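Local atomic coordinates of pumilio domain-containing protein 7 (PDB entry 3V71), a protein that binds a consensus sequence in mRNA 3'-UTRs, modulates mRNA expression and stability, and acts redundantly with related proteins in oocyte formation and early embryonic divisions. Residues 320-324 against 373-378. Numbering follows the deposited sequence.
Sequences VQQMI and KIIDSV. With nucleotides of chain B.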
loop_
_atom_site.group_PDB
_atom_site.type_symbol
_atom_site.label_atom_id
_atom_site.label_comp_id
_atom_site.label_asym_id
_atom_site.label_seq_id
_atom_site.Cartn_x
_atom_site.Cartn_y
_atom_site.Cartn_z
ATOM N N VAL A 320 16.733 -0.835 20.749
ATOM C CA VAL A 320 17.034 -0.366 22.097
ATOM C C VAL A 320 16.903 1.154 22.201
ATOM O O VAL A 320 16.272 1.657 23.134
ATOM C CB VAL A 320 18.423 -0.832 22.567
ATOM C CG1 VAL A 320 18.731 -0.291 23.944
ATOM C CG2 VAL A 320 18.482 -2.333 22.566
ATOM N N GLN A 321 17.489 1.876 21.240
ATOM C CA GLN A 321 17.345 3.336 21.161
ATOM C C GLN A 321 15.879 3.750 21.151
ATOM O O GLN A 321 15.507 4.801 21.658
ATOM C CB GLN A 321 18.026 3.879 19.910
ATOM C CG GLN A 321 19.479 3.482 19.770
ATOM C CD GLN A 321 20.197 4.294 18.727
ATOM O OE1 GLN A 321 20.241 5.521 18.811
ATOM N NE2 GLN A 321 20.763 3.620 17.729
ATOM N N GLN A 322 15.053 2.904 20.556
ATOM C CA GLN A 322 13.619 3.083 20.587
ATOM C C GLN A 322 13.052 3.003 22.008
ATOM O O GLN A 322 12.316 3.888 22.440
ATOM C CB GLN A 322 12.962 2.022 19.723
ATOM C CG GLN A 322 11.616 2.458 19.237
ATOM C CD GLN A 322 11.718 3.736 18.450
ATOM O OE1 GLN A 322 11.584 4.832 18.997
ATOM N NE2 GLN A 322 11.985 3.606 17.157
ATOM N N MET A 323 13.389 1.927 22.719
ATOM C CA MET A 323 12.961 1.736 24.106
ATOM C C MET A 323 13.385 2.901 24.979
ATOM O O MET A 323 12.618 3.369 25.825
ATOM C CB MET A 323 13.572 0.467 24.675
ATOM C CG MET A 323 13.340 -0.757 23.829
ATOM S SD MET A 323 14.301 -2.150 24.451
ATOM C CE MET A 323 13.414 -2.546 25.968
ATOM N N ILE A 324 14.620 3.352 24.780
ATOM C CA ILE A 324 15.141 4.506 25.498
ATOM C C ILE A 324 14.371 5.775 25.119
ATOM O O ILE A 324 14.064 6.601 25.977
ATOM C CB ILE A 324 16.649 4.696 25.231
ATOM C CG1 ILE A 324 17.423 3.426 25.574
ATOM C CG2 ILE A 324 17.206 5.869 26.027
ATOM C CD1 ILE A 324 18.915 3.557 25.339
ATOM N N LYS A 373 25.656 6.968 20.107
ATOM C CA LYS A 373 24.316 7.537 20.149
ATOM C C LYS A 373 23.532 7.047 21.375
ATOM O O LYS A 373 22.867 7.825 22.067
ATOM C CB LYS A 373 23.570 7.256 18.840
ATOM C CG LYS A 373 23.645 8.416 17.857
ATOM C CD LYS A 373 23.255 8.024 16.440
ATOM C CE LYS A 373 21.762 7.787 16.303
ATOM N NZ LYS A 373 21.402 7.444 14.898
ATOM N N ILE A 374 23.632 5.754 21.650
ATOM C CA ILE A 374 23.006 5.187 22.832
ATOM C C ILE A 374 23.576 5.796 24.115
ATOM O O ILE A 374 22.851 6.039 25.087
ATOM C CB ILE A 374 23.158 3.656 22.855
ATOM C CG1 ILE A 374 22.306 3.026 21.746
ATOM C CG2 ILE A 374 22.746 3.109 24.197
ATOM C CD1 ILE A 374 22.754 1.627 21.328
ATOM N N ILE A 375 24.877 6.052 24.111
ATOM C CA ILE A 375 25.532 6.649 25.265
ATOM C C ILE A 375 25.059 8.075 25.458
ATOM O O ILE A 375 24.667 8.465 26.553
ATOM C CB ILE A 375 27.069 6.605 25.128
ATOM C CG1 ILE A 375 27.592 5.256 25.635
ATOM C CG2 ILE A 375 27.719 7.764 25.897
ATOM C CD1 ILE A 375 28.945 4.854 25.090
ATOM N N ASP A 376 25.081 8.845 24.379
ATOM C CA ASP A 376 24.683 10.241 24.435
ATOM C C ASP A 376 23.254 10.375 24.936
ATOM O O ASP A 376 22.954 11.228 25.773
ATOM C CB ASP A 376 24.818 10.891 23.061
ATOM C CG ASP A 376 24.818 12.417 23.134
ATOM O OD1 ASP A 376 25.271 12.965 24.167
ATOM O OD2 ASP A 376 24.371 13.069 22.159
ATOM N N SER A 377 22.373 9.520 24.429
ATOM C CA SER A 377 20.966 9.622 24.770
ATOM C C SER A 377 20.721 9.389 26.257
ATOM O O SER A 377 19.844 10.014 26.851
ATOM C CB SER A 377 20.127 8.677 23.909
ATOM O OG SER A 377 20.103 7.375 24.435
ATOM N N VAL A 378 21.513 8.507 26.857
ATOM C CA VAL A 378 21.378 8.184 28.279
ATOM C C VAL A 378 21.963 9.255 29.216
ATOM O O VAL A 378 21.483 9.443 30.332
ATOM C CB VAL A 378 22.000 6.812 28.586
ATOM C CG1 VAL A 378 22.459 6.730 30.028
ATOM C CG2 VAL A 378 21.016 5.703 28.254
ATOM P P U B 4 30.145 3.962 10.507
ATOM O OP1 U B 4 31.342 3.471 9.769
ATOM O OP2 U B 4 30.206 5.298 11.152
ATOM O "O5'" U B 4 28.841 3.862 9.577
ATOM C "C5'" U B 4 27.531 4.130 10.087
ATOM C "C4'" U B 4 26.765 2.853 10.344
ATOM O "O4'" U B 4 26.719 2.595 11.770
ATOM C "C3'" U B 4 25.293 2.825 9.921
ATOM O "O3'" U B 4 25.107 2.589 8.525
ATOM C "C2'" U B 4 24.735 1.711 10.793
ATOM O "O2'" U B 4 25.055 0.443 10.243
ATOM C "C1'" U B 4 25.537 1.898 12.089
ATOM N N1 U B 4 24.779 2.671 13.097
ATOM C C2 U B 4 23.946 1.934 13.901
ATOM O O2 U B 4 23.862 0.725 13.796
ATOM N N3 U B 4 23.227 2.659 14.813
ATOM C C4 U B 4 23.255 4.024 15.006
ATOM O O4 U B 4 22.547 4.533 15.881
ATOM C C5 U B 4 24.150 4.714 14.133
ATOM C C6 U B 4 24.861 4.033 13.229
#
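Q321 and I374 meet where helices 316-330 and 369-380 run side by side. The axes of 320-324 and 373-378 are nearly parallel, at 8°, and come within 10.5 Å. Q321 is in register with I374, and I324 with V378. The Q321 side chain crosses that of I374 at about a right angle, with Q321 CG 3.5 Å from I374 CG1. With CG beside its own backbone N (chi1 -54°) and an extended chain beyond, Q321 carries its amide past I374 to the RNA. There Q321 NE2 donates to O4 of U4 of chain B at 2.7 Å, with an N-H...O angle of 159°. Q321 NE2 also bonds N317 OD1, a second partner that limits how the amide can turn. K373 bends at chi3, and its NZ adds a weak hydrogen bond to the same O4 at 3.3 Å. K373 CE lies 3.7 Å from Q321 OE1. In this all-helical PUF repeat protein, 320-324 belongs to the predicted eighth Pumilio repeat. The segment 373-378 lies in the C-terminal RNA-binding region. Each helix thus sends one side chain to the same uracil oxygen, K373 only weakly. Away from the RNA the contact is mostly apolar. I324 CD1 packs on I374 CG2 at 4.0 Å and on V378 CG2 at 4.2 Å. I324 CG2 touches S377 OG, which turns back to bond I374 O from above the carbonyl plane. M354 of helix 344-365 also packs on I324, and L311 on I374.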